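Putative cell invasion protein with MAC/Perforin domain (Bacteroides thetaiotaomicron VPI-5482, PDB 3KK7) is of unknown precise function but belongs to the membrane-attack complex/perforin family and is a putative cell invasion protein of a gut symbiont. Local coordinates at residues Y394-V399 with K424-P429; A430-K435 with A453-T458. One frame throughout, in Å; residues are numbered along the deposited sequence.

Contact 1 of 2, residues Y394-V399 with K424-P429; sequences YDIVPV and KANSIP
Asp395, on strand 392-401, and Asn426, in the short connection between helices 420-424 and 429-443, make the nearest backbone approach, their CA atoms 6.6 Å apart. The strand is extended here, while 425-427 has helical backbone angles, and Asn426 carries the contact from this bend. Its CG lies anti to the carbonyl carbon and beside the backbone N (chi1 -66°), which sends the amide to the strand. Asn426 ND2 donates to Tyr394 O at 2.9 Å. The bond is nearly straight, with an N-H...O angle of 165°, and lies close to the amide plane. On the acceptor side it uses a lone pair, in the carbonyl plane. Ile396 covers one face of the amide. Its CG1 is anti to its own carbonyl carbon (chi1 -61°) and stands over Asn426 CG at 3.8 Å. On the same side, Ile396 CD1 lies at the margin of that face, 3.4 Å from Asn426 OD1. Asn426 CB packs 3.7 Å from Ile396 CD1. Asp395 is only grazed: its CA is 3.7 Å from Asn426 ND2. Its OD1 instead accepts a weak bond from the following backbone nitrogen of Ile396. Behind the contact, Asp395 and Val397 pair with strand 376-386 by backbone hydrogen bonds. With an alanine here instead of Asn426, Tyr394 O would probably lose this donor, and Ile396 CG1 and CD1 the amide they lie against. Within the region assigned to the D2 domain, the contact ties a connection between two helices to a strand of the mixed sheet. The bond fixes the rotation of the amide, with ND2 turned to the carbonyl. Because the side chain is buried, this also satisfies an N-H that would otherwise be costly to enclose beside an aliphatic chain.

Contact 2 of 2, residues A430-K435 with A453-T458; sequences ATFLTK and ADPNKT
Phe432 reaches Pro455 because its CG stands anti to the backbone N (chi1 -172°), and a chi2 of 82° turns the ring so that one face meets the proline. Pro455 CB sits over the centre of that face, 3.8 Å from the Phe432 ring centroid and 12° off the ring normal. This is a CH-pi contact. The two side chains cross at about a right angle, and Pro455 CD lies on the same side of the ring, 3.7 Å from Phe432 CE2. The ring also packs on the Asp454-Pro455 peptide, with Phe432 CZ 3.4 Å from Pro455 N. Ala453 CB adds an apolar touch at 4.0 Å from Phe432 CE2. No hydrogen bond crosses between the segments. In the fold, helix 429-443 packs here on the corner between strands 450-454 and 457-459 of the mixed sheet. The corner is a type I beta turn from Asp454 to Lys457, with Pro455 at its second position. It is also an Asx turn: Asp454 OD1 accepts from Asn456 N at 3.1 Å, on the anti side and tilted out of the carboxylate plane. Ser20 OG binds OD1 as well. Pro455 O takes a hydrogen bond from Lys381 NZ, and Phe432 also touches Lys381 on strand 376-386.

Overall arrangement
Contacts 1 and 2 are neighbours, with centres about 6 Å apart and about 38 Å from the centre of the chain. Both place helix 429-443 or the connection leading into it against the same mixed sheet. Contact 1 uses the connection just before the helix, and contact 2 uses the first turns of the helix itself. Contact 1 is buried and rests on a hydrogen bond to the strand backbone. Contact 2 is partly buried, lies at a corner of the sheet and rests on ring and methylene packing, with no hydrogen bond across its segments. Ile396 CD1 joins them, packing 3.5 Å from Phe432 CD1. The hydrogen bond between Ala425 O and Thr431 OG1 also links the connection to the helix.

Contact 1 of 2, residues Y394-V399 with K424-P429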
# COMPACT_ATOMS: atom_id res chain seq x y z
N TYR A 394 20.21 25.87 17.04
CA TYR A 394 20.34 24.88 16.00
C TYR A 394 21.73 24.27 15.93
O TYR A 394 22.72 24.92 16.24
CB TYR A 394 20.05 25.54 14.67
CG TYR A 394 18.66 26.09 14.52
CD1 TYR A 394 17.63 25.29 14.03
CD2 TYR A 394 18.38 27.42 14.82
CE1 TYR A 394 16.34 25.79 13.86
CE2 TYR A 394 17.10 27.93 14.65
CZ TYR A 394 16.09 27.12 14.17
OH TYR A 394 14.82 27.61 14.00
N ASP A 395 21.79 23.00 15.51
CA ASP A 395 23.02 22.33 15.14
C ASP A 395 23.10 22.38 13.61
O ASP A 395 22.09 22.56 12.93
CB ASP A 395 23.02 20.88 15.65
CG ASP A 395 24.40 20.18 15.54
OD1 ASP A 395 25.41 20.87 15.29
OD2 ASP A 395 24.48 18.95 15.73
N ILE A 396 24.31 22.23 13.07
CA ILE A 396 24.52 22.17 11.63
C ILE A 396 24.75 20.71 11.31
O ILE A 396 25.61 20.08 11.89
CB ILE A 396 25.74 23.00 11.20
CG1 ILE A 396 25.52 24.46 11.57
CG2 ILE A 396 25.98 22.88 9.70
CD1 ILE A 396 26.78 25.31 11.47
N VAL A 397 23.99 20.21 10.35
CA VAL A 397 23.90 18.78 10.08
C VAL A 397 23.90 18.46 8.56
O VAL A 397 23.27 19.17 7.76
CB VAL A 397 22.61 18.26 10.73
CG1 VAL A 397 22.03 17.16 9.94
CG2 VAL A 397 22.88 17.81 12.18
N PRO A 398 24.62 17.40 8.14
CA PRO A 398 24.47 16.91 6.78
C PRO A 398 23.23 16.03 6.71
O PRO A 398 23.03 15.21 7.59
CB PRO A 398 25.73 16.08 6.57
CG PRO A 398 26.12 15.63 7.91
CD PRO A 398 25.62 16.61 8.89
N VAL A 399 22.41 16.23 5.68
CA VAL A 399 21.20 15.43 5.47
C VAL A 399 21.25 14.80 4.08
O VAL A 399 21.20 15.50 3.09
CB VAL A 399 19.91 16.27 5.63
CG1 VAL A 399 18.69 15.42 5.39
CG2 VAL A 399 19.83 16.90 7.00
N LYS A 424 24.28 28.75 19.43
CA LYS A 424 23.95 30.07 18.86
C LYS A 424 25.01 30.56 17.85
O LYS A 424 24.70 31.35 16.95
CB LYS A 424 23.78 31.09 19.99
CG LYS A 424 23.34 32.48 19.54
CD LYS A 424 22.90 33.33 20.74
CE LYS A 424 22.73 34.81 20.40
NZ LYS A 424 22.25 35.57 21.58
N ALA A 425 26.25 30.09 18.01
CA ALA A 425 27.35 30.43 17.09
C ALA A 425 27.20 29.75 15.72
O ALA A 425 27.88 30.14 14.77
CB ALA A 425 28.71 30.09 17.71
N ASN A 426 26.32 28.74 15.62
CA ASN A 426 25.99 28.15 14.32
C ASN A 426 25.14 29.11 13.46
O ASN A 426 24.98 28.88 12.25
CB ASN A 426 25.26 26.81 14.51
CG ASN A 426 26.15 25.73 15.13
OD1 ASN A 426 27.33 25.64 14.83
ND2 ASN A 426 25.56 24.89 15.99
N SER A 427 24.59 30.15 14.10
CA SER A 427 23.84 31.22 13.42
C SER A 427 24.72 32.32 12.87
O SER A 427 24.22 33.19 12.16
CB SER A 427 22.84 31.87 14.38
OG SER A 427 21.79 30.96 14.64
N ILE A 428 26.01 32.29 13.21
CA ILE A 428 26.98 33.22 12.65
C ILE A 428 27.44 32.68 11.28
O ILE A 428 27.93 31.55 11.20
CB ILE A 428 28.20 33.42 13.60
CG1 ILE A 428 27.75 34.07 14.92
CG2 ILE A 428 29.31 34.24 12.91
CD1 ILE A 428 28.64 33.79 16.13
N PRO A 429 27.27 33.48 10.20
CA PRO A 429 27.71 33.09 8.85
C PRO A 429 29.14 32.52 8.77
O PRO A 429 29.41 31.66 7.93
CB PRO A 429 27.63 34.41 8.07
CG PRO A 429 26.57 35.20 8.75
CD PRO A 429 26.59 34.80 10.20

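Contact 2 of 2, residues A430-K435 with A453-T458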
# COMPACT_ATOMS: atom_id res chain seq x y z
N ALA A 430 30.03 33.02 9.63
CA ALA A 430 31.45 32.62 9.64
C ALA A 430 31.68 31.20 10.16
O ALA A 430 32.48 30.44 9.59
CB ALA A 430 32.30 33.64 10.47
N THR A 431 31.00 30.85 11.25
CA THR A 431 31.09 29.49 11.80
C THR A 431 30.34 28.51 10.86
O THR A 431 30.76 27.36 10.70
CB THR A 431 30.54 29.41 13.25
OG1 THR A 431 30.69 30.67 13.89
CG2 THR A 431 31.28 28.35 14.08
N PHE A 432 29.26 28.97 10.23
CA PHE A 432 28.52 28.12 9.29
C PHE A 432 29.43 27.75 8.11
O PHE A 432 29.52 26.56 7.76
CB PHE A 432 27.22 28.81 8.82
CG PHE A 432 26.31 27.90 8.02
CD1 PHE A 432 25.46 27.01 8.64
CD2 PHE A 432 26.32 27.94 6.64
CE1 PHE A 432 24.63 26.17 7.90
CE2 PHE A 432 25.49 27.12 5.89
CZ PHE A 432 24.65 26.23 6.52
N LEU A 433 30.11 28.76 7.55
CA LEU A 433 31.15 28.59 6.50
C LEU A 433 32.10 27.46 6.88
O LEU A 433 32.20 26.47 6.15
CB LEU A 433 31.94 29.91 6.31
CG LEU A 433 33.01 30.20 5.21
CD1 LEU A 433 33.57 31.64 5.41
CD2 LEU A 433 34.19 29.19 5.13
N THR A 434 32.77 27.62 8.03
CA THR A 434 33.82 26.70 8.51
C THR A 434 33.30 25.27 8.75
O THR A 434 33.99 24.29 8.43
CB THR A 434 34.43 27.22 9.86
OG1 THR A 434 34.89 28.57 9.69
CG2 THR A 434 35.59 26.33 10.34
N LYS A 435 32.11 25.17 9.32
CA LYS A 435 31.54 23.86 9.66
C LYS A 435 31.03 23.17 8.42
O LYS A 435 31.33 22.00 8.20
CB LYS A 435 30.42 23.98 10.70
CG LYS A 435 30.91 24.00 12.14
CD LYS A 435 29.95 24.74 13.06
CE LYS A 435 30.29 24.50 14.53
NZ LYS A 435 29.65 23.25 15.04
N ALA A 453 24.94 23.58 0.92
CA ALA A 453 24.71 24.05 2.27
C ALA A 453 23.69 25.16 2.18
O ALA A 453 23.53 25.75 1.12
CB ALA A 453 26.01 24.55 2.90
N ASP A 454 23.00 25.43 3.29
CA ASP A 454 22.01 26.50 3.30
C ASP A 454 21.70 26.93 4.71
O ASP A 454 20.96 26.26 5.40
CB ASP A 454 20.73 26.06 2.59
CG ASP A 454 19.79 27.23 2.30
OD1 ASP A 454 19.85 28.29 2.97
OD2 ASP A 454 18.98 27.09 1.36
N PRO A 455 22.23 28.09 5.13
CA PRO A 455 22.05 28.52 6.52
C PRO A 455 20.61 28.84 6.90
O PRO A 455 20.30 28.83 8.08
CB PRO A 455 22.94 29.77 6.61
CG PRO A 455 23.00 30.31 5.24
CD PRO A 455 22.82 29.15 4.29
N ASN A 456 19.74 29.10 5.93
CA ASN A 456 18.35 29.42 6.25
C ASN A 456 17.36 28.23 6.15
O ASN A 456 16.16 28.40 6.40
CB ASN A 456 17.88 30.60 5.38
CG ASN A 456 18.68 31.88 5.66
OD1 ASN A 456 19.17 32.09 6.77
ND2 ASN A 456 18.80 32.73 4.63
N LYS A 457 17.85 27.04 5.81
CA LYS A 457 16.98 25.87 5.76
C LYS A 457 17.03 25.15 7.11
O LYS A 457 18.10 24.78 7.58
CB LYS A 457 17.38 24.90 4.64
CG LYS A 457 16.17 24.24 3.97
CD LYS A 457 16.53 22.93 3.21
CE LYS A 457 15.38 22.47 2.24
NZ LYS A 457 15.54 21.09 1.64
N THR A 458 15.87 24.95 7.73
CA THR A 458 15.80 24.17 8.96
C THR A 458 15.15 22.81 8.70
O THR A 458 14.37 22.64 7.77
CB THR A 458 15.02 24.91 10.07
OG1 THR A 458 13.70 25.20 9.60
CG2 THR A 458 15.72 26.21 10.46